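Local coordinates for adapter protein MecA 2 (Bacillus subtilis, PDB 3JTN), which acts as an adaptor that recognises unfolded and aggregated proteins and the competence factor ComK and delivers them to the ClpC protease, which its C-terminal domain contacts, at residues I4-F10 against Q36-S40; S17-Q21 against V83-Q87; I23-G28 against L41-H47. All coordinates share one frame; numbering follows the deposited sequence.

Contact 1: residues I4-F10 against Q36-S40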
ATOM      1  N   ILE A   4       6.126  -3.770   0.805  1.00 43.69           N
ATOM      2  CA  ILE A   4       5.836  -2.543   1.523  1.00 37.41           C
ATOM      3  C   ILE A   4       6.466  -1.404   0.750  1.00 37.30           C
ATOM      4  O   ILE A   4       7.672  -1.411   0.492  1.00 37.57           O
ATOM      5  CB  ILE A   4       6.449  -2.539   2.933  1.00 37.71           C
ATOM      6  CG1 ILE A   4       6.097  -3.823   3.682  1.00 41.12           C
ATOM      7  CG2 ILE A   4       5.979  -1.334   3.718  1.00 33.30           C
ATOM      8  CD1 ILE A   4       6.633  -3.876   5.110  1.00 43.36           C
ATOM      9  N   TYR A   5       5.653  -0.423   0.378  1.00 34.78           N
ATOM     10  CA  TYR A   5       6.182   0.759  -0.271  1.00 35.18           C
ATOM     11  C   TYR A   5       5.953   1.965   0.609  1.00 34.35           C
ATOM     12  O   TYR A   5       4.952   2.036   1.309  1.00 35.10           O
ATOM     13  CB  TYR A   5       5.552   0.949  -1.656  1.00 33.39           C
ATOM     14  CG  TYR A   5       6.421   0.381  -2.749  1.00 36.83           C
ATOM     15  CD1 TYR A   5       6.806   1.157  -3.834  1.00 35.00           C
ATOM     16  CD2 TYR A   5       6.891  -0.923  -2.674  1.00 42.24           C
ATOM     17  CE1 TYR A   5       7.613   0.643  -4.823  1.00 39.21           C
ATOM     18  CE2 TYR A   5       7.704  -1.450  -3.662  1.00 43.76           C
ATOM     19  CZ  TYR A   5       8.068  -0.659  -4.731  1.00 46.35           C
ATOM     20  OH  TYR A   5       8.874  -1.168  -5.726  1.00 53.74           O
ATOM     21  N   GLN A   6       6.905   2.889   0.615  1.00 33.47           N
ATOM     22  CA  GLN A   6       6.677   4.159   1.270  1.00 34.89           C
ATOM     23  C   GLN A   6       6.150   5.113   0.217  1.00 41.27           C
ATOM     24  O   GLN A   6       6.360   4.914  -0.982  1.00 44.15           O
ATOM     25  CB  GLN A   6       7.953   4.693   1.925  1.00 36.73           C
ATOM     26  CG  GLN A   6       9.095   5.003   0.993  1.00 41.85           C
ATOM     27  CD  GLN A   6      10.350   5.388   1.759  1.00 47.73           C
ATOM     28  OE1 GLN A   6      11.469   5.109   1.325  1.00 51.44           O
ATOM     29  NE2 GLN A   6      10.169   6.011   2.917  1.00 47.82           N
ATOM     30  N   PHE A   7       5.454   6.144   0.661  1.00 44.30           N
ATOM     31  CA  PHE A   7       4.810   7.052  -0.269  1.00 44.84           C
ATOM     32  C   PHE A   7       5.097   8.497   0.085  1.00 50.01           C
ATOM     33  O   PHE A   7       5.212   8.847   1.259  1.00 52.92           O
ATOM     34  CB  PHE A   7       3.310   6.756  -0.345  1.00 38.85           C
ATOM     35  CG  PHE A   7       3.009   5.429  -0.969  1.00 38.71           C
ATOM     36  CD1 PHE A   7       2.822   5.321  -2.342  1.00 37.17           C
ATOM     37  CD2 PHE A   7       2.968   4.278  -0.198  1.00 37.08           C
ATOM     38  CE1 PHE A   7       2.577   4.094  -2.921  1.00 37.00           C
ATOM     39  CE2 PHE A   7       2.722   3.049  -0.773  1.00 36.34           C
ATOM     40  CZ  PHE A   7       2.525   2.951  -2.130  1.00 37.24           C
ATOM     41  N   HIS A   8       5.269   9.323  -0.938  1.00 51.90           N
ATOM     42  CA  HIS A   8       5.576  10.718  -0.710  1.00 54.39           C
ATOM     43  C   HIS A   8       4.433  11.342   0.083  1.00 49.22           C
ATOM     44  O   HIS A   8       4.647  11.932   1.141  1.00 50.89           O
ATOM     45  CB  HIS A   8       5.793  11.440  -2.036  1.00 59.37           C
ATOM     46  CG  HIS A   8       5.868  12.924  -1.897  1.00 64.96           C
ATOM     47  ND1 HIS A   8       6.837  13.549  -1.143  1.00 67.46           N
ATOM     48  CD2 HIS A   8       5.085  13.906  -2.400  1.00 68.18           C
ATOM     49  CE1 HIS A   8       6.651  14.856  -1.191  1.00 70.41           C
ATOM     50  NE2 HIS A   8       5.596  15.099  -1.948  1.00 71.57           N
ATOM     51  N   SER A   9       3.214  11.185  -0.424  1.00 45.11           N
ATOM     52  CA  SER A   9       2.032  11.654   0.285  1.00 48.14           C
ATOM     53  C   SER A   9       0.920  10.619   0.235  1.00 50.46           C
ATOM     54  O   SER A   9       0.956   9.705  -0.586  1.00 51.39           O
ATOM     55  CB  SER A   9       1.534  12.976  -0.307  1.00 46.16           C
ATOM     56  OG  SER A   9       1.306  12.849  -1.694  1.00 42.54           O
ATOM     57  N   PHE A  10      -0.068  10.766   1.114  1.00 49.38           N
ATOM     58  CA  PHE A  10      -1.200   9.851   1.132  1.00 44.97           C
ATOM     59  C   PHE A  10      -1.954   9.879  -0.200  1.00 41.40           C
ATOM     60  O   PHE A  10      -2.631   8.918  -0.563  1.00 37.50           O
ATOM     61  CB  PHE A  10      -2.157  10.170   2.285  1.00 45.88           C
ATOM     62  CG  PHE A  10      -3.287   9.188   2.406  1.00 46.56           C
ATOM     63  CD1 PHE A  10      -3.123   8.009   3.109  1.00 45.46           C
ATOM     64  CD2 PHE A  10      -4.497   9.423   1.778  1.00 48.43           C
ATOM     65  CE1 PHE A  10      -4.151   7.096   3.200  1.00 43.11           C
ATOM     66  CE2 PHE A  10      -5.531   8.508   1.867  1.00 46.92           C
ATOM     67  CZ  PHE A  10      -5.355   7.346   2.577  1.00 43.89           C
ATOM     68  N   GLN A  36       5.490   9.411   7.280  1.00 49.95           N
ATOM     69  CA  GLN A  36       5.192   8.899   5.948  1.00 45.84           C
ATOM     70  C   GLN A  36       4.151   7.805   5.995  1.00 40.26           C
ATOM     71  O   GLN A  36       3.967   7.151   7.015  1.00 42.93           O
ATOM     72  CB  GLN A  36       6.455   8.393   5.240  1.00 49.11           C
ATOM     73  CG  GLN A  36       7.131   9.444   4.379  1.00 54.04           C
ATOM     74  CD  GLN A  36       8.081   8.840   3.366  1.00 59.99           C
ATOM     75  OE1 GLN A  36       8.159   7.620   3.221  1.00 59.64           O
ATOM     76  NE2 GLN A  36       8.802   9.695   2.646  1.00 63.74           N
ATOM     77  N   TYR A  37       3.475   7.620   4.873  1.00 35.30           N
ATOM     78  CA  TYR A  37       2.516   6.544   4.706  1.00 32.35           C
ATOM     79  C   TYR A  37       3.167   5.347   4.038  1.00 33.02           C
ATOM     80  O   TYR A  37       3.971   5.485   3.120  1.00 36.09           O
ATOM     81  CB  TYR A  37       1.339   7.025   3.858  1.00 30.71           C
ATOM     82  CG  TYR A  37       0.467   7.971   4.608  1.00 29.03           C
ATOM     83  CD1 TYR A  37      -0.483   7.492   5.501  1.00 29.60           C
ATOM     84  CD2 TYR A  37       0.627   9.339   4.475  1.00 31.59           C
ATOM     85  CE1 TYR A  37      -1.270   8.334   6.210  1.00 29.04           C
ATOM     86  CE2 TYR A  37      -0.159  10.209   5.189  1.00 28.62           C
ATOM     87  CZ  TYR A  37      -1.106   9.697   6.053  1.00 31.54           C
ATOM     88  OH  TYR A  37      -1.898  10.535   6.764  1.00 31.26           O
ATOM     89  N   PHE A  38       2.800   4.162   4.489  1.00 33.37           N
ATOM     90  CA  PHE A  38       3.314   2.949   3.894  1.00 33.83           C
ATOM     91  C   PHE A  38       2.152   2.065   3.536  1.00 31.29           C
ATOM     92  O   PHE A  38       1.148   2.015   4.247  1.00 34.67           O
ATOM     93  CB  PHE A  38       4.244   2.217   4.874  1.00 31.84           C
ATOM     94  CG  PHE A  38       5.437   3.026   5.282  1.00 32.79           C
ATOM     95  CD1 PHE A  38       6.680   2.788   4.718  1.00 32.27           C
ATOM     96  CD2 PHE A  38       5.316   4.030   6.221  1.00 33.53           C
ATOM     97  CE1 PHE A  38       7.780   3.529   5.092  1.00 33.01           C
ATOM     98  CE2 PHE A  38       6.413   4.776   6.601  1.00 34.21           C
ATOM     99  CZ  PHE A  38       7.647   4.532   6.034  1.00 32.18           C
ATOM    100  N   LEU A  39       2.289   1.364   2.428  1.00 28.17           N
ATOM    101  CA  LEU A  39       1.308   0.375   2.064  1.00 29.49           C
ATOM    102  C   LEU A  39       1.972  -0.975   2.086  1.00 30.70           C
ATOM    103  O   LEU A  39       3.093  -1.149   1.602  1.00 33.76           O
ATOM    104  CB  LEU A  39       0.735   0.652   0.682  1.00 30.34           C
ATOM    105  CG  LEU A  39      -0.320  -0.327   0.173  1.00 30.50           C
ATOM    106  CD1 LEU A  39      -1.669  -0.076   0.798  1.00 29.11           C
ATOM    107  CD2 LEU A  39      -0.421  -0.186  -1.325  1.00 35.54           C
ATOM    108  N   SER A  40       1.274  -1.931   2.667  1.00 31.65           N
ATOM    109  CA  SER A  40       1.742  -3.297   2.696  1.00 32.88           C
ATOM    110  C   SER A  40       0.687  -4.069   1.965  1.00 31.45           C
ATOM    111  O   SER A  40      -0.503  -3.852   2.197  1.00 31.38           O
ATOM    112  CB  SER A  40       1.832  -3.799   4.135  1.00 38.82           C
ATOM    113  OG  SER A  40       1.871  -5.216   4.160  1.00 44.00           O
TER
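The carbonyl oxygen of L39 is gripped from strand 3-7 by one hydrogen bond and one CA-H...O contact. Y5 N makes the hydrogen bond to L39 O at 2.9 Å, and I4 CA approaches the same L39 O at 3.1 Å. Y5 O mirrors this, taking the hydrogen bond of L39 N at 3.0 Å with F38 CA close by, so that Y5 and L39 form a hydrogen-bonded antiparallel pair flanked by the non-hydrogen-bonded pairs I4-S40 and Q6-F38. The two strands are neighbours in the antiparallel sheet of the MecA C-terminal domain, second and third counted across it from strand 61-62. Its two faces are covered differently: I4, F38 and S40 look toward helix 67-73, whereas Y5 packs on helix 49-59 and L39 on helix 10-22. On the first of these faces Q6 NE2 donates a hydrogen bond to Q36 OE1 at 2.6 Å; the donor stands out of the carbonyl plane of Q36, and the N-H is bent rather than straight (137°). Q6 CB meanwhile rests obliquely against the F38 ring, 3.4 Å from F38 CE1. On the other face, the F7 ring brings CE2 to 3.4 Å from L39 CB. Past the strand, the CB of F10 sits over one face of the Y37 ring, 3.8 Å from its centroid. CG of F10 is anti to the backbone N (chi1 -176°), which swings the phenyl ring to where its edge meets Y37 in a T-shaped stack, planes at 67°.

Contact 2: residues S17-Q21 against V83-Q87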
ATOM      1  N   SER A  17      -4.432   3.496  -5.448  1.00 28.54           N
ATOM      2  CA  SER A  17      -5.610   2.678  -5.176  1.00 31.74           C
ATOM      3  C   SER A  17      -6.447   2.422  -6.405  1.00 33.16           C
ATOM      4  O   SER A  17      -7.035   1.352  -6.557  1.00 35.95           O
ATOM      5  CB  SER A  17      -6.479   3.344  -4.122  1.00 32.63           C
ATOM      6  OG  SER A  17      -5.755   3.429  -2.919  1.00 42.42           O
ATOM      7  N   GLU A  18      -6.513   3.410  -7.278  1.00 30.66           N
ATOM      8  CA  GLU A  18      -7.264   3.256  -8.518  1.00 36.25           C
ATOM      9  C   GLU A  18      -6.644   2.163  -9.370  1.00 32.61           C
ATOM     10  O   GLU A  18      -7.346   1.356  -9.979  1.00 38.49           O
ATOM     11  CB  GLU A  18      -7.304   4.575  -9.304  1.00 42.87           C
ATOM     12  CG  GLU A  18      -8.010   4.465 -10.652  1.00 50.70           C
ATOM     13  CD  GLU A  18      -9.318   3.685 -10.573  1.00 57.88           C
ATOM     14  OE1 GLU A  18      -9.428   2.625 -11.235  1.00 58.63           O
ATOM     15  OE2 GLU A  18     -10.232   4.126  -9.841  1.00 60.24           O
ATOM     16  N   SER A  19      -5.320   2.127  -9.403  1.00 28.12           N
ATOM     17  CA  SER A  19      -4.632   1.149 -10.230  1.00 30.36           C
ATOM     18  C   SER A  19      -4.782  -0.223  -9.577  1.00 26.83           C
ATOM     19  O   SER A  19      -5.114  -1.194 -10.247  1.00 27.91           O
ATOM     20  CB  SER A  19      -3.159   1.510 -10.398  1.00 33.30           C
ATOM     21  OG  SER A  19      -3.021   2.676 -11.180  1.00 42.67           O
ATOM     22  N   LEU A  20      -4.573  -0.290  -8.264  1.00 26.77           N
ATOM     23  CA  LEU A  20      -4.702  -1.568  -7.554  1.00 30.86           C
ATOM     24  C   LEU A  20      -6.107  -2.160  -7.697  1.00 31.97           C
ATOM     25  O   LEU A  20      -6.264  -3.358  -7.939  1.00 34.16           O
ATOM     26  CB  LEU A  20      -4.322  -1.426  -6.079  1.00 29.90           C
ATOM     27  CG  LEU A  20      -2.889  -0.991  -5.759  1.00 29.18           C
ATOM     28  CD1 LEU A  20      -2.606  -1.207  -4.291  1.00 27.53           C
ATOM     29  CD2 LEU A  20      -1.899  -1.748  -6.609  1.00 32.56           C
ATOM     30  N   GLN A  21      -7.127  -1.325  -7.536  1.00 30.59           N
ATOM     31  CA  GLN A  21      -8.501  -1.753  -7.774  1.00 30.82           C
ATOM     32  C   GLN A  21      -8.688  -2.203  -9.223  1.00 28.58           C
ATOM     33  O   GLN A  21      -9.392  -3.172  -9.496  1.00 29.16           O
ATOM     34  CB  GLN A  21      -9.471  -0.623  -7.454  1.00 36.40           C
ATOM     35  CG  GLN A  21     -10.910  -0.948  -7.792  1.00 47.27           C
ATOM     36  CD  GLN A  21     -11.835   0.226  -7.546  1.00 56.90           C
ATOM     37  OE1 GLN A  21     -12.517   0.283  -6.523  1.00 60.80           O
ATOM     38  NE2 GLN A  21     -11.855   1.176  -8.476  1.00 60.56           N
ATOM     39  N   VAL A  83      -7.309  -0.320  -0.188  1.00 33.10           N
ATOM     40  CA  VAL A  83      -7.718   0.082  -1.529  1.00 29.18           C
ATOM     41  C   VAL A  83      -9.221   0.241  -1.611  1.00 32.31           C
ATOM     42  O   VAL A  83      -9.718   1.151  -2.263  1.00 34.22           O
ATOM     43  CB  VAL A  83      -7.288  -0.917  -2.599  1.00 29.50           C
ATOM     44  CG1 VAL A  83      -7.975  -0.581  -3.907  1.00 30.32           C
ATOM     45  CG2 VAL A  83      -5.772  -0.915  -2.764  1.00 27.59           C
ATOM     46  N   GLU A  84      -9.955  -0.641  -0.945  1.00 31.46           N
ATOM     47  CA  GLU A  84     -11.391  -0.604  -1.077  1.00 36.47           C
ATOM     48  C   GLU A  84     -11.964   0.529  -0.239  1.00 36.37           C
ATOM     49  O   GLU A  84     -12.955   1.136  -0.618  1.00 35.53           O
ATOM     50  CB  GLU A  84     -12.025  -1.934  -0.692  1.00 43.54           C
ATOM     51  CG  GLU A  84     -12.518  -2.012   0.718  1.00 52.65           C
ATOM     52  CD  GLU A  84     -13.875  -2.666   0.791  1.00 61.67           C
ATOM     53  OE1 GLU A  84     -14.884  -1.958   0.580  1.00 66.75           O
ATOM     54  OE2 GLU A  84     -13.934  -3.886   1.050  1.00 62.95           O
ATOM     55  N   THR A  85     -11.328   0.811   0.893  1.00 36.28           N
ATOM     56  CA  THR A  85     -11.693   1.953   1.719  1.00 35.20           C
ATOM     57  C   THR A  85     -11.495   3.249   0.951  1.00 29.75           C
ATOM     58  O   THR A  85     -12.348   4.119   0.957  1.00 30.77           O
ATOM     59  CB  THR A  85     -10.835   2.015   2.974  1.00 37.24           C
ATOM     60  OG1 THR A  85     -11.198   0.941   3.845  1.00 40.89           O
ATOM     61  CG2 THR A  85     -11.039   3.353   3.688  1.00 37.01           C
ATOM     62  N   ILE A  86     -10.352   3.367   0.293  1.00 33.39           N
ATOM     63  CA  ILE A  86     -10.047   4.539  -0.505  1.00 33.19           C
ATOM     64  C   ILE A  86     -10.969   4.640  -1.710  1.00 40.10           C
ATOM     65  O   ILE A  86     -11.602   5.670  -1.925  1.00 44.92           O
ATOM     66  CB  ILE A  86      -8.602   4.506  -0.983  1.00 31.93           C
ATOM     67  CG1 ILE A  86      -7.664   4.762   0.196  1.00 35.28           C
ATOM     68  CG2 ILE A  86      -8.384   5.538  -2.069  1.00 30.91           C
ATOM     69  CD1 ILE A  86      -6.204   4.826  -0.188  1.00 36.42           C
ATOM     70  N   GLN A  87     -11.047   3.571  -2.496  1.00 39.55           N
ATOM     71  CA  GLN A  87     -11.842   3.600  -3.715  1.00 39.46           C
ATOM     72  C   GLN A  87     -13.294   3.839  -3.395  1.00 43.42           C
ATOM     73  O   GLN A  87     -14.042   4.341  -4.228  1.00 44.13           O
ATOM     74  CB  GLN A  87     -11.694   2.310  -4.512  1.00 34.99           C
ATOM     75  CG  GLN A  87     -10.346   2.162  -5.135  1.00 36.97           C
ATOM     76  CD  GLN A  87     -10.011   3.324  -6.027  1.00 43.71           C
ATOM     77  OE1 GLN A  87      -9.161   4.147  -5.693  1.00 46.03           O
ATOM     78  NE2 GLN A  87     -10.687   3.410  -7.167  1.00 47.11           N
TER
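L20 and V83 meet at about a right angle, the CD1 branch of the leucine coming to 3.5 Å from CG2 of the valine. The two methyls of V83 do separate work. CG2 lies against the leucine side chain, while CG1, anti to the valine's own backbone N, is directed at the helix backbone and reaches 3.4 Å from S17 O and 3.8 Å from Q21 N. S17 O is the acceptor for Q21 N in the helical ladder, so the methyl lies against a carbonyl and an N-H already paired with each other. Next along, I86 faces S17, and its CG2 touches S17 CB at 3.6 Å. The serine hydroxyl, though set among these isoleucine carbons, is satisfied within its own helix by a hydrogen bond with I13 O. This is the packing of the short helix 82-87 at the C-terminal end of the domain across helix 10-22, with the local axes 9.2 Å apart and running at 117° to each other. L20 carries the interface inward, since it also touches L39 and L41 of the central sheet; I86 rests on M78 of strand 75-78 and on F10, I13 and I14 of helix 10-22. Q87 brings the contact toward the more exposed side. Its chain is bent about its CB-CG bond (chi2 -57°), which lays the amide over the turn at S17 and E18, with OE1 3.2 Å from S17 CB. From there Q87 NE2 makes a weak hydrogen bond of 2.8 Å to E18 OE2. Carboxylate and amide cross almost squarely, planes 79° apart. Q21 and Q87 approach each other from opposite directions, CB of Q21 3.7 Å from CG of Q87.

Contact 3: residues I23-G28 against L41-H47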
ATOM      1  N   ILE A  23      -6.527  -3.676 -11.013  1.00 26.64           N
ATOM      2  CA  ILE A  23      -5.944  -5.005 -11.179  1.00 25.66           C
ATOM      3  C   ILE A  23      -6.426  -6.014 -10.133  1.00 30.42           C
ATOM      4  O   ILE A  23      -5.741  -6.998  -9.828  1.00 35.18           O
ATOM      5  CB  ILE A  23      -4.408  -4.967 -11.281  1.00 22.55           C
ATOM      6  CG1 ILE A  23      -3.776  -4.675  -9.932  1.00 22.71           C
ATOM      7  CG2 ILE A  23      -3.973  -3.914 -12.328  1.00 21.93           C
ATOM      8  CD1 ILE A  23      -2.260  -4.524  -9.988  1.00 25.37           C
ATOM      9  N   GLY A  24      -7.617  -5.765  -9.600  1.00 29.09           N
ATOM     10  CA  GLY A  24      -8.251  -6.692  -8.677  1.00 30.17           C
ATOM     11  C   GLY A  24      -7.622  -6.807  -7.291  1.00 34.70           C
ATOM     12  O   GLY A  24      -7.981  -7.713  -6.533  1.00 36.94           O
ATOM     13  N   ILE A  25      -6.695  -5.910  -6.950  1.00 32.00           N
ATOM     14  CA  ILE A  25      -6.100  -5.902  -5.605  1.00 31.23           C
ATOM     15  C   ILE A  25      -6.852  -4.914  -4.721  1.00 32.52           C
ATOM     16  O   ILE A  25      -6.574  -3.713  -4.737  1.00 35.20           O
ATOM     17  CB  ILE A  25      -4.614  -5.492  -5.623  1.00 29.82           C
ATOM     18  CG1 ILE A  25      -3.777  -6.463  -6.451  1.00 31.99           C
ATOM     19  CG2 ILE A  25      -4.064  -5.381  -4.221  1.00 28.18           C
ATOM     20  CD1 ILE A  25      -4.304  -7.836  -6.453  1.00 39.54           C
ATOM     21  N   THR A  26      -7.804  -5.421  -3.947  1.00 33.43           N
ATOM     22  CA  THR A  26      -8.729  -4.561  -3.216  1.00 36.62           C
ATOM     23  C   THR A  26      -8.356  -4.431  -1.733  1.00 34.13           C
ATOM     24  O   THR A  26      -9.061  -3.803  -0.951  1.00 31.14           O
ATOM     25  CB  THR A  26     -10.185  -5.063  -3.408  1.00 61.33           C
ATOM     26  OG1 THR A  26     -10.580  -4.870  -4.774  1.00 62.22           O
ATOM     27  CG2 THR A  26     -11.143  -4.320  -2.523  1.00 62.25           C
ATOM     28  N   GLY A  27      -7.219  -5.001  -1.354  1.00 35.78           N
ATOM     29  CA  GLY A  27      -6.821  -5.001   0.039  1.00 33.80           C
ATOM     30  C   GLY A  27      -5.792  -3.942   0.362  1.00 35.87           C
ATOM     31  O   GLY A  27      -5.992  -2.763   0.105  1.00 38.11           O
ATOM     32  N   GLY A  28      -4.672  -4.361   0.932  1.00 34.88           N
ATOM     33  CA  GLY A  28      -3.648  -3.423   1.334  1.00 32.97           C
ATOM     34  C   GLY A  28      -3.781  -2.961   2.770  1.00 32.45           C
ATOM     35  O   GLY A  28      -4.875  -2.768   3.296  1.00 33.06           O
ATOM     36  N   LEU A  41       1.113  -4.943   1.064  1.00 34.46           N
ATOM     37  CA  LEU A  41       0.195  -5.821   0.359  1.00 36.59           C
ATOM     38  C   LEU A  41       0.605  -7.245   0.672  1.00 39.36           C
ATOM     39  O   LEU A  41       1.795  -7.547   0.774  1.00 38.16           O
ATOM     40  CB  LEU A  41       0.251  -5.583  -1.156  1.00 34.61           C
ATOM     41  CG  LEU A  41      -0.268  -4.260  -1.715  1.00 34.69           C
ATOM     42  CD1 LEU A  41      -0.026  -4.218  -3.207  1.00 35.40           C
ATOM     43  CD2 LEU A  41      -1.746  -4.052  -1.413  1.00 31.82           C
ATOM     44  N   GLU A  42      -0.382  -8.116   0.829  1.00 45.91           N
ATOM     45  CA  GLU A  42      -0.128  -9.507   1.159  1.00 52.25           C
ATOM     46  C   GLU A  42      -0.644 -10.385   0.030  1.00 54.18           C
ATOM     47  O   GLU A  42       0.010 -11.351  -0.370  1.00 56.42           O
ATOM     48  CB  GLU A  42      -0.823  -9.884   2.468  1.00 57.12           C
ATOM     49  CG  GLU A  42      -2.336  -9.999   2.344  1.00 62.90           C
ATOM     50  CD  GLU A  42      -2.927 -11.072   3.245  1.00 69.33           C
ATOM     51  OE1 GLU A  42      -4.014 -10.829   3.817  1.00 71.41           O
ATOM     52  OE2 GLU A  42      -2.308 -12.153   3.373  1.00 69.74           O
ATOM     53  N   ASP A  43      -1.828 -10.053  -0.474  1.00 53.39           N
ATOM     54  CA  ASP A  43      -2.406 -10.798  -1.580  1.00 56.62           C
ATOM     55  C   ASP A  43      -2.253  -9.990  -2.855  1.00 50.76           C
ATOM     56  O   ASP A  43      -2.678  -8.837  -2.927  1.00 53.79           O
ATOM     57  CB  ASP A  43      -3.878 -11.132  -1.326  1.00 60.99           C
ATOM     58  CG  ASP A  43      -4.403 -12.195  -2.277  1.00 66.51           C
ATOM     59  OD1 ASP A  43      -3.672 -12.577  -3.217  1.00 66.94           O
ATOM     60  OD2 ASP A  43      -5.548 -12.654  -2.083  1.00 70.47           O
ATOM     61  N   LEU A  44      -1.622 -10.597  -3.848  1.00 46.27           N
ATOM     62  CA  LEU A  44      -1.406  -9.947  -5.136  1.00 45.22           C
ATOM     63  C   LEU A  44      -2.439 -10.367  -6.184  1.00 45.78           C
ATOM     64  O   LEU A  44      -2.229 -10.195  -7.383  1.00 45.93           O
ATOM     65  CB  LEU A  44       0.011 -10.233  -5.637  1.00 47.03           C
ATOM     66  CG  LEU A  44       1.121  -9.745  -4.708  1.00 47.73           C
ATOM     67  CD1 LEU A  44       1.518 -10.841  -3.742  1.00 50.62           C
ATOM     68  CD2 LEU A  44       2.312  -9.309  -5.511  1.00 48.72           C
ATOM     69  N   GLY A  45      -3.562 -10.904  -5.724  1.00 47.22           N
ATOM     70  CA  GLY A  45      -4.560 -11.453  -6.617  1.00 48.44           C
ATOM     71  C   GLY A  45      -3.964 -12.465  -7.578  1.00 49.83           C
ATOM     72  O   GLY A  45      -3.200 -13.354  -7.181  1.00 52.22           O
ATOM     73  N   SER A  46      -4.316 -12.324  -8.853  1.00 44.29           N
ATOM     74  CA  SER A  46      -3.857 -13.236  -9.891  1.00 41.50           C
ATOM     75  C   SER A  46      -2.472 -12.828 -10.361  1.00 39.88           C
ATOM     76  O   SER A  46      -1.906 -13.427 -11.270  1.00 40.29           O
ATOM     77  CB  SER A  46      -4.827 -13.193 -11.066  1.00 41.25           C
ATOM     78  OG  SER A  46      -5.127 -11.852 -11.406  1.00 40.78           O
ATOM     79  N   HIS A  47      -1.929 -11.803  -9.717  1.00 39.77           N
ATOM     80  CA  HIS A  47      -0.706 -11.168 -10.175  1.00 38.77           C
ATOM     81  C   HIS A  47       0.543 -11.654  -9.467  1.00 43.38           C
ATOM     82  O   HIS A  47       0.497 -12.259  -8.388  1.00 41.59           O
ATOM     83  CB  HIS A  47      -0.818  -9.646 -10.045  1.00 37.00           C
ATOM     84  CG  HIS A  47      -2.026  -9.077 -10.724  1.00 37.35           C
ATOM     85  ND1 HIS A  47      -2.256  -9.232 -12.071  1.00 35.84           N
ATOM     86  CD2 HIS A  47      -3.076  -8.374 -10.239  1.00 39.57           C
ATOM     87  CE1 HIS A  47      -3.396  -8.646 -12.393  1.00 37.78           C
ATOM     88  NE2 HIS A  47      -3.910  -8.112 -11.303  1.00 39.51           N
TER
HETATM   89  O   HOH W   1      -5.994 -10.062  -9.122  1.00 33.52           O
HETATM   90  O   HOH W   2      -5.034  -7.497  -1.572  1.00 44.93           O
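H47 reaches across to the end of helix 10-22, which a Schellman motif terminates: I25 N bonds to L20 O and G24 N to Q21 O, with G24, of positive phi, as C-prime. H47 itself closes a type II' beta turn begun at L44. The imidazole NE2 of H47 donates a hydrogen bond to I23 O at 2.6 Å. That oxygen lies only 5° out of the ring plane, so the ring meets it edge-on, while the donor is tilted 19° from the carbonyl plane of I23. I23 CB lies 3.2 Å from H47 NE2, well out of the ring plane. Deeper in, the contact becomes mainly apolar. I25 CG2 meets L41 CD2 at 3.9 Å. The leucine's CG is anti to its carbonyl carbon (chi1 -68°), and from there L41 CD2 presses against the backbone of G28, 3.4 Å from its CA. Both I25 and L41 are buried and share L20 as a further neighbour, which ties the two loops to the core. The solvent side, by contrast, at exposed S46 and D43, is joined through water. One water donates to I23 O, giving this carbonyl a second partner beside the imidazole, and accepts from S46 N at 2.8 Å. Farther along, between G27 and D43, a second water donates to D43 O at 3.0 Å, but its bond from G27 N is weak, at 3.3 Å.

Overall arrangement
From the N terminus, the chain runs through strand 3-7 into helix 10-22 and the loop after it, laying down the first halves of contacts 1, 2 and 3 in turn. Strand 36-41 then closes contact 1, and the loop that follows closes contact 3. Contact 2 is completed last, by helix 82-87. Contact 1 therefore crosses both others, whereas contact 3 falls entirely within the span of contact 2. Direct touches knit them together: L39 meets G28, F10 meets I86, and V83 N lies 2.8 Å from G27 O in a probable hydrogen bond. Sheet, first helix, two loops and the C-terminal helix are thus joined in one domain.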